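Protein toll (Drosophila melanogaster, PDB 4LXR) acts as the cell-surface receptor for the activated cytokine spaetzle C-106, switching on Toll signalling in dorsal-ventral patterning of the embryo and in antifungal immunity. Local coordinates at residues 675-680 and 692-697; 697-702 and 722-727; 726-731 and 752-757; 734-739 and 761-766. All coordinates share one frame; numbering follows the deposited sequence.

Interaction 1: residues 675-680 and 692-697; sequences NNLTSI and LDISWN. With NAG (2-acetamido-2-deoxy-beta-D-glucopyranose), chain G.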
loop_
_atom_site.group_PDB
_atom_site.type_symbol
_atom_site.label_atom_id
_atom_site.label_comp_id
_atom_site.label_asym_id
_atom_site.label_seq_id
_atom_site.Cartn_x
_atom_site.Cartn_y
_atom_site.Cartn_z
ATOM N N ASN A 675 63.156 15.806 4.049
ATOM C CA ASN A 675 64.107 14.799 4.483
ATOM C C ASN A 675 65.540 15.346 4.578
ATOM O O ASN A 675 65.747 16.554 4.445
ATOM C CB ASN A 675 64.015 13.573 3.576
ATOM C CG ASN A 675 62.840 12.678 3.937
ATOM O OD1 ASN A 675 62.915 11.926 4.902
ATOM N ND2 ASN A 675 61.755 12.763 3.178
ATOM N N ASN A 676 66.512 14.468 4.822
ATOM C CA ASN A 676 67.893 14.891 5.041
ATOM C C ASN A 676 68.833 14.563 3.874
ATOM O O ASN A 676 70.007 14.273 4.093
ATOM C CB ASN A 676 68.456 14.229 6.312
ATOM C CG ASN A 676 68.029 14.930 7.597
ATOM O OD1 ASN A 676 66.880 15.343 7.748
ATOM N ND2 ASN A 676 68.964 15.062 8.529
ATOM N N LEU A 677 68.320 14.587 2.646
ATOM C CA LEU A 677 69.091 14.138 1.489
ATOM C C LEU A 677 70.167 15.144 1.106
ATOM O O LEU A 677 69.871 16.321 0.891
ATOM C CB LEU A 677 68.175 13.896 0.283
ATOM C CG LEU A 677 67.192 12.718 0.368
ATOM C CD1 LEU A 677 66.275 12.635 -0.845
ATOM C CD2 LEU A 677 67.959 11.417 0.561
ATOM N N THR A 678 71.410 14.677 0.995
ATOM C CA THR A 678 72.518 15.563 0.635
ATOM C C THR A 678 73.003 15.406 -0.813
ATOM O O THR A 678 73.715 16.261 -1.327
ATOM C CB THR A 678 73.700 15.426 1.612
ATOM O OG1 THR A 678 74.105 14.053 1.706
ATOM C CG2 THR A 678 73.307 15.938 2.996
ATOM N N SER A 679 72.607 14.326 -1.474
ATOM C CA SER A 679 73.008 14.103 -2.859
ATOM C C SER A 679 72.085 13.106 -3.546
ATOM O O SER A 679 71.508 12.237 -2.904
ATOM C CB SER A 679 74.459 13.621 -2.939
ATOM O OG SER A 679 74.662 12.500 -2.095
ATOM N N ILE A 680 71.929 13.253 -4.856
ATOM C CA ILE A 680 71.099 12.346 -5.628
ATOM C C ILE A 680 71.889 11.755 -6.783
ATOM O O ILE A 680 72.361 12.477 -7.657
ATOM C CB ILE A 680 69.878 13.051 -6.237
ATOM C CG1 ILE A 680 69.043 13.749 -5.161
ATOM C CG2 ILE A 680 69.030 12.045 -7.004
ATOM C CD1 ILE A 680 68.297 12.799 -4.227
ATOM N N LEU A 692 59.261 13.448 -8.945
ATOM C CA LEU A 692 60.307 13.439 -7.936
ATOM C C LEU A 692 60.195 14.708 -7.113
ATOM O O LEU A 692 60.514 15.801 -7.587
ATOM C CB LEU A 692 61.689 13.360 -8.594
ATOM C CG LEU A 692 62.943 13.291 -7.723
ATOM C CD1 LEU A 692 62.995 11.987 -6.919
ATOM C CD2 LEU A 692 64.229 13.446 -8.581
ATOM N N ASP A 693 59.740 14.567 -5.877
ATOM C CA ASP A 693 59.641 15.715 -4.997
ATOM C C ASP A 693 60.768 15.598 -3.998
ATOM O O ASP A 693 60.672 14.822 -3.049
ATOM C CB ASP A 693 58.274 15.761 -4.290
ATOM C CG ASP A 693 58.127 16.955 -3.339
ATOM O OD1 ASP A 693 59.115 17.669 -3.041
ATOM O OD2 ASP A 693 57.001 17.181 -2.865
ATOM N N ILE A 694 61.837 16.365 -4.226
ATOM C CA ILE A 694 62.964 16.398 -3.309
ATOM C C ILE A 694 63.120 17.777 -2.700
ATOM O O ILE A 694 64.232 18.202 -2.375
ATOM C CB ILE A 694 64.296 15.976 -3.985
ATOM C CG1 ILE A 694 64.526 16.766 -5.280
ATOM C CG2 ILE A 694 64.322 14.462 -4.190
ATOM C CD1 ILE A 694 65.621 16.222 -6.171
ATOM N N SER A 695 62.004 18.476 -2.545
ATOM C CA SER A 695 62.008 19.762 -1.856
ATOM C C SER A 695 62.284 19.605 -0.354
ATOM O O SER A 695 62.085 18.531 0.224
ATOM C CB SER A 695 60.680 20.503 -2.081
ATOM O OG SER A 695 59.569 19.746 -1.624
ATOM N N TRP A 696 62.749 20.687 0.265
ATOM C CA TRP A 696 63.052 20.709 1.696
ATOM C C TRP A 696 63.946 19.561 2.133
ATOM O O TRP A 696 63.664 18.870 3.110
ATOM C CB TRP A 696 61.768 20.810 2.531
ATOM C CG TRP A 696 61.026 22.040 2.148
ATOM C CD1 TRP A 696 59.968 22.132 1.281
ATOM C CD2 TRP A 696 61.336 23.382 2.549
ATOM N NE1 TRP A 696 59.593 23.452 1.135
ATOM C CE2 TRP A 696 60.414 24.235 1.906
ATOM C CE3 TRP A 696 62.299 23.942 3.394
ATOM C CZ2 TRP A 696 60.427 25.619 2.089
ATOM C CZ3 TRP A 696 62.307 25.313 3.576
ATOM C CH2 TRP A 696 61.383 26.137 2.922
ATOM N N ASN A 697 65.025 19.363 1.382
ATOM C CA ASN A 697 66.064 18.424 1.764
ATOM C C ASN A 697 67.353 19.189 2.050
ATOM O O ASN A 697 67.286 20.367 2.395
ATOM C CB ASN A 697 66.219 17.334 0.706
ATOM C CG ASN A 697 65.231 16.181 0.915
ATOM O OD1 ASN A 697 65.581 15.170 1.506
ATOM N ND2 ASN A 697 63.996 16.343 0.445
HETATM C C1 NAG G . 68.466 15.835 9.639
HETATM C C2 NAG G . 69.171 15.470 10.945
HETATM C C3 NAG G . 68.623 16.317 12.093
HETATM C C4 NAG G . 68.659 17.800 11.747
HETATM C C5 NAG G . 67.998 18.049 10.392
HETATM C C6 NAG G . 68.150 19.471 9.905
HETATM C C7 NAG G . 69.822 13.096 10.802
HETATM C C8 NAG G . 69.464 11.693 11.205
HETATM N N2 NAG G . 68.999 14.055 11.239
HETATM O O3 NAG G . 69.365 16.077 13.284
HETATM O O4 NAG G . 67.949 18.511 12.756
HETATM O O5 NAG G . 68.604 17.216 9.395
HETATM O O6 NAG G . 66.885 20.091 9.716
HETATM O O7 NAG G . 70.809 13.345 10.115
#

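Interaction 2: residues 697-702 and 722-727; sequences NHLQML and SGNPWM. With NAG (2-acetamido-2-deoxy-beta-D-glucopyranose), chain G.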
loop_
_atom_site.group_PDB
_atom_site.type_symbol
_atom_site.label_atom_id
_atom_site.label_comp_id
_atom_site.label_asym_id
_atom_site.label_seq_id
_atom_site.Cartn_x
_atom_site.Cartn_y
_atom_site.Cartn_z
ATOM N N ASN A 697 65.025 19.363 1.382
ATOM C CA ASN A 697 66.064 18.424 1.764
ATOM C C ASN A 697 67.353 19.189 2.050
ATOM O O ASN A 697 67.286 20.367 2.395
ATOM C CB ASN A 697 66.219 17.334 0.706
ATOM C CG ASN A 697 65.231 16.181 0.915
ATOM O OD1 ASN A 697 65.581 15.170 1.506
ATOM N ND2 ASN A 697 63.996 16.343 0.445
ATOM N N HIS A 698 68.512 18.545 1.925
ATOM C CA HIS A 698 69.790 19.226 2.190
ATOM C C HIS A 698 70.657 19.331 0.933
ATOM O O HIS A 698 71.883 19.248 1.017
ATOM C CB HIS A 698 70.605 18.494 3.271
ATOM C CG HIS A 698 69.973 18.499 4.631
ATOM N ND1 HIS A 698 68.745 19.071 4.887
ATOM C CD2 HIS A 698 70.407 17.998 5.813
ATOM C CE1 HIS A 698 68.448 18.920 6.166
ATOM N NE2 HIS A 698 69.441 18.275 6.749
ATOM N N LEU A 699 70.024 19.494 -0.220
ATOM C CA LEU A 699 70.732 19.402 -1.494
ATOM C C LEU A 699 71.409 20.710 -1.855
ATOM O O LEU A 699 70.840 21.789 -1.680
ATOM C CB LEU A 699 69.773 18.998 -2.615
ATOM C CG LEU A 699 68.999 17.688 -2.460
ATOM C CD1 LEU A 699 67.963 17.605 -3.578
ATOM C CD2 LEU A 699 69.941 16.500 -2.520
ATOM N N GLN A 700 72.621 20.609 -2.378
ATOM C CA GLN A 700 73.365 21.797 -2.771
ATOM C C GLN A 700 73.513 21.883 -4.278
ATOM O O GLN A 700 73.756 22.958 -4.831
ATOM C CB GLN A 700 74.734 21.808 -2.095
ATOM C CG GLN A 700 74.652 21.873 -0.581
ATOM C CD GLN A 700 75.923 22.406 0.052
ATOM O OE1 GLN A 700 76.692 23.123 -0.587
ATOM N NE2 GLN A 700 76.145 22.065 1.315
ATOM N N MET A 701 73.330 20.751 -4.945
ATOM C CA MET A 701 73.644 20.661 -6.361
ATOM C C MET A 701 73.003 19.421 -6.981
ATOM O O MET A 701 72.661 18.485 -6.270
ATOM C CB MET A 701 75.176 20.652 -6.511
ATOM C CG MET A 701 75.743 19.960 -7.732
ATOM S SD MET A 701 76.005 18.210 -7.423
ATOM C CE MET A 701 77.033 17.794 -8.834
ATOM N N LEU A 702 72.831 19.420 -8.299
ATOM C CA LEU A 702 72.331 18.252 -9.018
ATOM C C LEU A 702 73.207 17.952 -10.235
ATOM O O LEU A 702 73.361 18.798 -11.119
ATOM C CB LEU A 702 70.897 18.502 -9.486
ATOM C CG LEU A 702 69.733 17.725 -8.891
ATOM C CD1 LEU A 702 69.915 17.461 -7.398
ATOM C CD2 LEU A 702 68.445 18.494 -9.163
ATOM N N SER A 722 62.473 23.312 -4.424
ATOM C CA SER A 722 62.639 24.430 -3.491
ATOM C C SER A 722 62.932 23.934 -2.083
ATOM O O SER A 722 62.799 22.748 -1.794
ATOM C CB SER A 722 61.415 25.354 -3.489
ATOM O OG SER A 722 60.272 24.715 -2.934
ATOM N N GLY A 723 63.333 24.850 -1.208
ATOM C CA GLY A 723 63.674 24.498 0.154
ATOM C C GLY A 723 65.018 23.803 0.286
ATOM O O GLY A 723 65.326 23.238 1.330
ATOM N N ASN A 724 65.826 23.837 -0.767
ATOM C CA ASN A 724 67.163 23.254 -0.704
ATOM C C ASN A 724 68.255 24.324 -0.701
ATOM O O ASN A 724 68.116 25.357 -1.352
ATOM C CB ASN A 724 67.382 22.277 -1.863
ATOM C CG ASN A 724 66.634 20.970 -1.672
ATOM O OD1 ASN A 724 67.097 20.084 -0.959
ATOM N ND2 ASN A 724 65.477 20.843 -2.314
ATOM N N PRO A 725 69.350 24.079 0.032
ATOM C CA PRO A 725 70.469 25.040 0.072
ATOM C C PRO A 725 71.340 24.962 -1.178
ATOM O O PRO A 725 72.482 24.493 -1.102
ATOM C CB PRO A 725 71.277 24.594 1.296
ATOM C CG PRO A 725 70.987 23.134 1.429
ATOM C CD PRO A 725 69.556 22.940 0.944
ATOM N N TRP A 726 70.803 25.409 -2.311
ATOM C CA TRP A 726 71.511 25.324 -3.584
ATOM C C TRP A 726 72.812 26.146 -3.595
ATOM O O TRP A 726 72.839 27.297 -3.155
ATOM C CB TRP A 726 70.592 25.726 -4.743
ATOM C CG TRP A 726 69.372 24.855 -4.839
ATOM C CD1 TRP A 726 68.082 25.222 -4.603
ATOM C CD2 TRP A 726 69.337 23.461 -5.179
ATOM N NE1 TRP A 726 67.242 24.149 -4.784
ATOM C CE2 TRP A 726 67.988 23.055 -5.137
ATOM C CE3 TRP A 726 70.317 22.520 -5.519
ATOM C CZ2 TRP A 726 67.590 21.747 -5.424
ATOM C CZ3 TRP A 726 69.922 21.219 -5.794
ATOM C CH2 TRP A 726 68.564 20.846 -5.746
ATOM N N MET A 727 73.880 25.523 -4.083
ATOM C CA MET A 727 75.180 26.176 -4.232
ATOM C C MET A 727 75.275 26.746 -5.637
ATOM O O MET A 727 75.526 26.022 -6.598
ATOM C CB MET A 727 76.316 25.173 -3.974
ATOM C CG MET A 727 77.719 25.700 -4.242
ATOM S SD MET A 727 78.222 27.002 -3.096
ATOM C CE MET A 727 77.664 26.327 -1.528
HETATM C C1 NAG G . 68.466 15.835 9.639
HETATM C C2 NAG G . 69.171 15.470 10.945
HETATM C C3 NAG G . 68.623 16.317 12.093
HETATM C C4 NAG G . 68.659 17.800 11.747
HETATM C C5 NAG G . 67.998 18.049 10.392
HETATM C C6 NAG G . 68.150 19.471 9.905
HETATM C C7 NAG G . 69.822 13.096 10.802
HETATM C C8 NAG G . 69.464 11.693 11.205
HETATM N N2 NAG G . 68.999 14.055 11.239
HETATM O O3 NAG G . 69.365 16.077 13.284
HETATM O O4 NAG G . 67.949 18.511 12.756
HETATM O O5 NAG G . 68.604 17.216 9.395
HETATM O O6 NAG G . 66.885 20.091 9.716
HETATM O O7 NAG G . 70.809 13.345 10.115
HETATM O O HOH W 1 65.418 21.734 3.862
#

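Interaction 3: residues 726-731 and 752-757; sequences WMCDCT and MMCVNA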
loop_
_atom_site.group_PDB
_atom_site.type_symbol
_atom_site.label_atom_id
_atom_site.label_comp_id
_atom_site.label_asym_id
_atom_site.label_seq_id
_atom_site.Cartn_x
_atom_site.Cartn_y
_atom_site.Cartn_z
ATOM N N TRP A 726 70.803 25.409 -2.311
ATOM C CA TRP A 726 71.511 25.324 -3.584
ATOM C C TRP A 726 72.812 26.146 -3.595
ATOM O O TRP A 726 72.839 27.297 -3.155
ATOM C CB TRP A 726 70.592 25.726 -4.743
ATOM C CG TRP A 726 69.372 24.855 -4.839
ATOM C CD1 TRP A 726 68.082 25.222 -4.603
ATOM C CD2 TRP A 726 69.337 23.461 -5.179
ATOM N NE1 TRP A 726 67.242 24.149 -4.784
ATOM C CE2 TRP A 726 67.988 23.055 -5.137
ATOM C CE3 TRP A 726 70.317 22.520 -5.519
ATOM C CZ2 TRP A 726 67.590 21.747 -5.424
ATOM C CZ3 TRP A 726 69.922 21.219 -5.794
ATOM C CH2 TRP A 726 68.564 20.846 -5.746
ATOM N N MET A 727 73.880 25.523 -4.083
ATOM C CA MET A 727 75.180 26.176 -4.232
ATOM C C MET A 727 75.275 26.746 -5.637
ATOM O O MET A 727 75.526 26.022 -6.598
ATOM C CB MET A 727 76.316 25.173 -3.974
ATOM C CG MET A 727 77.719 25.700 -4.242
ATOM S SD MET A 727 78.222 27.002 -3.096
ATOM C CE MET A 727 77.664 26.327 -1.528
ATOM N N CYS A 728 75.043 28.047 -5.749
ATOM C CA CYS A 728 75.003 28.715 -7.051
ATOM C C CYS A 728 76.344 29.345 -7.429
ATOM O O CYS A 728 76.532 30.552 -7.345
ATOM C CB CYS A 728 73.847 29.728 -7.109
ATOM S SG CYS A 728 72.200 28.918 -6.857
ATOM N N ASP A 729 77.279 28.492 -7.829
ATOM C CA ASP A 729 78.511 28.934 -8.451
ATOM C C ASP A 729 78.627 28.249 -9.803
ATOM O O ASP A 729 77.634 27.816 -10.372
ATOM C CB ASP A 729 79.722 28.607 -7.579
ATOM C CG ASP A 729 79.741 27.157 -7.127
ATOM O OD1 ASP A 729 78.854 26.383 -7.543
ATOM O OD2 ASP A 729 80.648 26.795 -6.357
ATOM N N CYS A 730 79.846 28.120 -10.303
ATOM C CA CYS A 730 80.037 27.717 -11.686
ATOM C C CYS A 730 79.580 26.295 -11.980
ATOM O O CYS A 730 79.252 25.966 -13.124
ATOM C CB CYS A 730 81.491 27.915 -12.110
ATOM S SG CYS A 730 81.594 28.490 -13.797
ATOM N N THR A 731 79.537 25.459 -10.946
ATOM C CA THR A 731 79.122 24.076 -11.123
ATOM C C THR A 731 77.600 23.968 -11.184
ATOM O O THR A 731 77.056 22.922 -11.540
ATOM C CB THR A 731 79.675 23.158 -10.008
ATOM O OG1 THR A 731 79.397 21.790 -10.331
ATOM C CG2 THR A 731 79.042 23.494 -8.666
ATOM N N MET A 752 62.952 28.418 -5.536
ATOM C CA MET A 752 64.337 27.965 -5.402
ATOM C C MET A 752 65.264 29.135 -5.019
ATOM O O MET A 752 65.198 30.224 -5.598
ATOM C CB MET A 752 64.809 27.281 -6.682
ATOM C CG MET A 752 64.026 26.017 -7.018
ATOM S SD MET A 752 64.442 25.428 -8.670
ATOM C CE MET A 752 66.146 24.887 -8.442
ATOM N N MET A 753 66.108 28.895 -4.026
ATOM C CA MET A 753 66.979 29.913 -3.457
ATOM C C MET A 753 68.433 29.483 -3.573
ATOM O O MET A 753 68.753 28.321 -3.343
ATOM C CB MET A 753 66.641 30.119 -1.973
ATOM C CG MET A 753 65.223 30.585 -1.711
ATOM S SD MET A 753 64.848 32.168 -2.529
ATOM C CE MET A 753 65.800 33.306 -1.542
ATOM N N CYS A 754 69.290 30.427 -3.952
ATOM C CA CYS A 754 70.743 30.293 -3.883
ATOM C C CYS A 754 71.220 30.829 -2.538
ATOM O O CYS A 754 70.938 31.977 -2.189
ATOM C CB CYS A 754 71.402 31.126 -4.987
ATOM S SG CYS A 754 71.046 30.584 -6.660
ATOM N N VAL A 755 71.954 30.021 -1.783
ATOM C CA VAL A 755 72.285 30.414 -0.413
ATOM C C VAL A 755 73.733 30.888 -0.190
ATOM O O VAL A 755 74.454 30.341 0.633
ATOM C CB VAL A 755 71.850 29.320 0.609
ATOM C CG1 VAL A 755 70.350 29.068 0.484
ATOM C CG2 VAL A 755 72.624 28.017 0.412
ATOM N N ASN A 756 74.140 31.930 -0.907
ATOM C CA ASN A 756 75.474 32.514 -0.725
ATOM C C ASN A 756 75.477 34.018 -0.436
ATOM O O ASN A 756 75.970 34.804 -1.248
ATOM C CB ASN A 756 76.360 32.243 -1.943
ATOM C CG ASN A 756 76.710 30.780 -2.099
ATOM O OD1 ASN A 756 76.696 30.016 -1.133
ATOM N ND2 ASN A 756 77.025 30.379 -3.325
ATOM N N ALA A 757 74.947 34.417 0.718
ATOM C CA ALA A 757 74.955 35.827 1.111
ATOM C C ALA A 757 74.818 36.004 2.620
ATOM O O ALA A 757 73.875 35.505 3.231
ATOM C CB ALA A 757 73.860 36.595 0.385
#

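Interaction 4: residues 734-739 and 761-766; sequences PLLLFT and TRMVEL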
loop_
_atom_site.group_PDB
_atom_site.type_symbol
_atom_site.label_atom_id
_atom_site.label_comp_id
_atom_site.label_asym_id
_atom_site.label_seq_id
_atom_site.Cartn_x
_atom_site.Cartn_y
_atom_site.Cartn_z
ATOM N N PRO A 734 74.611 23.960 -15.176
ATOM C CA PRO A 734 73.620 23.056 -15.772
ATOM C C PRO A 734 72.276 23.102 -15.067
ATOM O O PRO A 734 71.257 23.086 -15.753
ATOM C CB PRO A 734 74.247 21.659 -15.611
ATOM C CG PRO A 734 75.496 21.851 -14.825
ATOM C CD PRO A 734 75.901 23.272 -14.971
ATOM N N LEU A 735 72.283 23.161 -13.735
ATOM C CA LEU A 735 71.049 23.258 -12.965
ATOM C C LEU A 735 70.317 24.560 -13.279
ATOM O O LEU A 735 69.092 24.566 -13.433
ATOM C CB LEU A 735 71.302 23.122 -11.457
ATOM C CG LEU A 735 70.100 23.397 -10.536
ATOM C CD1 LEU A 735 68.932 22.473 -10.828
ATOM C CD2 LEU A 735 70.466 23.339 -9.067
ATOM N N LEU A 736 71.062 25.656 -13.394
ATOM C CA LEU A 736 70.438 26.940 -13.708
ATOM C C LEU A 736 69.766 26.875 -15.075
ATOM O O LEU A 736 68.603 27.250 -15.207
ATOM C CB LEU A 736 71.438 28.110 -13.624
ATOM C CG LEU A 736 70.808 29.507 -13.723
ATOM C CD1 LEU A 736 69.851 29.737 -12.563
ATOM C CD2 LEU A 736 71.846 30.673 -13.812
ATOM N N LEU A 737 70.481 26.372 -16.083
ATOM C CA LEU A 737 69.907 26.241 -17.432
ATOM C C LEU A 737 68.694 25.282 -17.487
ATOM O O LEU A 737 67.722 25.557 -18.187
ATOM C CB LEU A 737 70.973 25.834 -18.460
ATOM C CG LEU A 737 72.047 26.867 -18.837
ATOM C CD1 LEU A 737 73.110 26.222 -19.740
ATOM C CD2 LEU A 737 71.450 28.120 -19.489
ATOM N N PHE A 738 68.770 24.173 -16.752
ATOM C CA PHE A 738 67.650 23.246 -16.628
ATOM C C PHE A 738 66.389 23.965 -16.148
ATOM O O PHE A 738 65.347 23.876 -16.795
ATOM C CB PHE A 738 68.002 22.078 -15.686
ATOM C CG PHE A 738 66.843 21.152 -15.385
ATOM C CD1 PHE A 738 66.442 20.187 -16.303
ATOM C CD2 PHE A 738 66.169 21.230 -14.170
ATOM C CE1 PHE A 738 65.372 19.323 -16.021
ATOM C CE2 PHE A 738 65.098 20.368 -13.879
ATOM C CZ PHE A 738 64.701 19.416 -14.809
ATOM N N THR A 739 66.495 24.694 -15.039
ATOM C CA THR A 739 65.335 25.370 -14.468
ATOM C C THR A 739 64.733 26.392 -15.431
ATOM O O THR A 739 63.510 26.511 -15.529
ATOM C CB THR A 739 65.647 26.065 -13.126
ATOM O OG1 THR A 739 66.553 27.159 -13.356
ATOM C CG2 THR A 739 66.242 25.070 -12.120
ATOM N N THR A 761 69.351 34.472 -2.337
ATOM C CA THR A 761 68.774 35.157 -3.486
ATOM C C THR A 761 67.955 34.181 -4.323
ATOM O O THR A 761 68.386 33.048 -4.516
ATOM C CB THR A 761 69.895 35.698 -4.378
ATOM O OG1 THR A 761 70.788 36.493 -3.589
ATOM C CG2 THR A 761 69.328 36.537 -5.517
ATOM N N ARG A 762 66.794 34.604 -4.826
ATOM C CA ARG A 762 65.999 33.731 -5.698
ATOM C C ARG A 762 66.813 33.284 -6.911
ATOM O O ARG A 762 67.477 34.096 -7.568
ATOM C CB ARG A 762 64.733 34.417 -6.195
ATOM C CG ARG A 762 63.617 34.584 -5.196
ATOM C CD ARG A 762 62.357 35.033 -5.930
ATOM N NE ARG A 762 61.447 35.770 -5.060
ATOM C CZ ARG A 762 60.584 35.202 -4.222
ATOM N NH1 ARG A 762 60.511 33.882 -4.134
ATOM N NH2 ARG A 762 59.794 35.960 -3.468
ATOM N N MET A 763 66.761 31.995 -7.206
ATOM C CA MET A 763 67.492 31.464 -8.340
ATOM C C MET A 763 67.033 32.083 -9.663
ATOM O O MET A 763 67.865 32.327 -10.558
ATOM C CB MET A 763 67.399 29.934 -8.390
ATOM C CG MET A 763 68.240 29.356 -9.511
ATOM S SD MET A 763 68.340 27.572 -9.550
ATOM C CE MET A 763 69.219 27.232 -8.024
ATOM N N VAL A 764 65.735 32.373 -9.779
ATOM C CA VAL A 764 65.210 33.046 -10.977
ATOM C C VAL A 764 65.790 34.438 -11.202
ATOM O O VAL A 764 65.638 34.991 -12.283
ATOM C CB VAL A 764 63.653 33.188 -11.006
ATOM C CG1 VAL A 764 62.980 31.826 -11.123
ATOM C CG2 VAL A 764 63.155 33.947 -9.784
ATOM N N GLU A 765 66.429 35.009 -10.186
ATOM C CA GLU A 765 67.092 36.295 -10.356
ATOM C C GLU A 765 68.553 36.169 -10.819
ATOM O O GLU A 765 69.201 37.177 -11.109
ATOM C CB GLU A 765 66.982 37.143 -9.087
ATOM C CG GLU A 765 65.570 37.675 -8.877
ATOM C CD GLU A 765 65.460 38.557 -7.661
ATOM O OE1 GLU A 765 66.447 39.249 -7.334
ATOM O OE2 GLU A 765 64.389 38.543 -7.022
ATOM N N LEU A 766 69.061 34.940 -10.907
ATOM C CA LEU A 766 70.444 34.719 -11.345
ATOM C C LEU A 766 70.546 34.408 -12.830
ATOM O O LEU A 766 69.775 33.594 -13.370
ATOM C CB LEU A 766 71.127 33.584 -10.559
ATOM C CG LEU A 766 71.689 33.888 -9.169
ATOM C CD1 LEU A 766 72.553 35.126 -9.211
ATOM C CD2 LEU A 766 70.579 34.054 -8.138
#

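Interaction 1: residues 675-680 and 692-697
Asn-697 and Leu-677 lie side by side, their side chains pointing the same way, and the Asn-697 amide fills the bend of 675-680. Its OD1 accepts from Leu-677 N (3.0 Å, N-H...O 156°) on an in-plane lone pair, while Asn-675 CB presses on this oxygen at 3.0 Å. Chi1 of -85° sets CG beside the backbone N; from there ND2 donates to Ser-695 O at 2.9 Å, from above that carbonyl plane, and also to Leu-672 O. Gripped at both ends, the amide has its rotation fixed. An alanine here would probably leave buried Leu-677 N without its acceptor and the carbonyls of Ser-695 and Leu-672 each short of a donor. Elsewhere in the contact, Ile-694 CG2 meets Leu-677 CD1 and Ile-680 CD1, each at 4.3 Å. Asn-676 points away from 692-697 and carries the N-linked sugar on ND2. Asn-675 repeats the Asn-697 pattern one turn earlier, OD1 taking Leu-653 N and ND2 reaching Leu-672 O and Leu-648 O, an asparagine ladder of the leucine-rich-repeat solenoid. The contact lies just past the parallel strands 669-671 and 691-693, with strand 718-720 next in order.

Interaction 2: residues 697-702 and 722-727
Gln-700 and Trp-726 bring the two loop backbones to 4.1 Å between CA atoms, and Met-727 N closes on Gln-700 O at 2.7 Å in an almost straight bond (176°). Further back, the side chain of Asn-724 lies alongside that of Leu-699, pointing the same way, and its OD1 takes Leu-699 N at 3.1 Å (159°), plus a weak bond from Asn-697 N. Its ND2 reaches Ile-694 O and Leu-721 O, so this buried amide is held at both ends. Asn-724 is thus a further rung of the asparagine ladder, carried from the last repeats into the C-terminal cap (LRRCT). Pro-725, centre of an inverse gamma turn, lays CD against Leu-699 O at 3.1 Å. Beyond it the Trp-726 indole, its NE1 bonded to Leu-721 O, runs beside Leu-699: Leu-699 O stands over one face, offset toward the rim, and Leu-699 CB touches CH2 at 3.8 Å. Leu-702 CD1 comes to the ring edge near its plane, 4.0 Å from CH2. On the outer side the extended Gln-700 chain lies alongside the bent Met-727, with OE1 3.5 Å from CE. At the opposite end of segment 697-702, the imidazole of His-698 donates from NE2 to O5 of the sugar on Asn-676 (3.0 Å), which meets the ring at its edge.

Interaction 3: residues 726-731 and 752-757
Trp-726 takes Met-752 over one face of its indole and Met-753 O at its edge. The methyl CE of Met-752 sits 4.3 Å from the centroid of the five-membered ring, 26° off the normal, a CH-pi contact displaced toward the rim. Leu-735 covers the same side of the ring further along, while Asn-724 CB lies over the opposite face. Met-753 O lies in the ring plane, 3.4 Å from CD1. The bend at the end of the Met-752 chain (chi3 69°) is what turns CE onto the indole. At the backbone of Trp-726, Val-755 N donates to its O (3.2 Å), almost in line with the carbonyl bond, and Val-755 CG2 rests 3.6 Å from that oxygen. The covalent tie is the disulfide from Cys-728 SG to Cys-754 SG, 2.0 Å long with a left-handed twist (-77°), which joins the two segments two residues beyond Trp-726. Farther out, the side chain of Met-727 crosses that of Asn-756 at about a right angle, though the latter is poorly ordered. With Cys-730 bonded to Cys-772, the paired disulfides are those of an LRRCT cap. Strand 753-754 pairs antiparallel with strand 761-762, and helix 733-740 packs against the contact, Leu-735 on Trp-726 and Thr-739 on Met-752.

Interaction 4: residues 734-739 and 761-766
Leu-736 and Met-763 slide past each other in opposite directions, and here the contact is at its tightest: Leu-736 CD1 lies 3.5 Å from Met-763 CG, closer than usual for two carbons. In Leu-736 CG is anti to the backbone N (chi1 -171°), and from it CD1 reaches Met-763. Met-763 then runs extended as far as SD, which passes Thr-739 CG2 at 4.2 Å with the two side chains at about a right angle. A bend at chi3 carries CE on to Leu-735 CD2, also 4.2 Å away. Thr-739 hands its hydroxyl back to the helix, OG1 donating to Leu-736 O at 2.8 Å, and leaves its methyl for the methionine. The packing slackens toward Leu-766, where Leu-736 CD2 touches the backbone O at 3.6 Å but approaches CB only to 4.4 Å. Past Met-763, Val-764 and Glu-765, both exposed, turn away from the helix at CB and mark the solvent side. An alanine in place of Leu-736 would probably open a gap beside Met-763 CG and leave the thioether chain freer to turn. The packing of helix 733-740 on the segment after strand 761-762 belongs to the apolar interior of an LRRCT domain, the cap closing the second solenoid of the ectodomain.

Interactions 1 and 2 follow in series along the chain, whereas the segments of interactions 3 and 4 alternate in the C-terminal cap. Interactions 1 and 4 are buried, whereas interactions 2 and 3 pair a buried part with an exposed rim. Interactions 1 and 2 share Asn-697 and both reach the same sugar; their chemistry is that of solenoid turns, asparagine amides bonded to backbone. Interaction 2 passes Trp-726 and Met-727 on to interaction 3, where a disulfide takes over. Interaction 4 has no hydrogen bond between its segments and relies on apolar packing, yet it is stitched to interaction 3 through strands 753-754 and 761-762, and Met-763 CE reaches both Trp-726 and Cys-728.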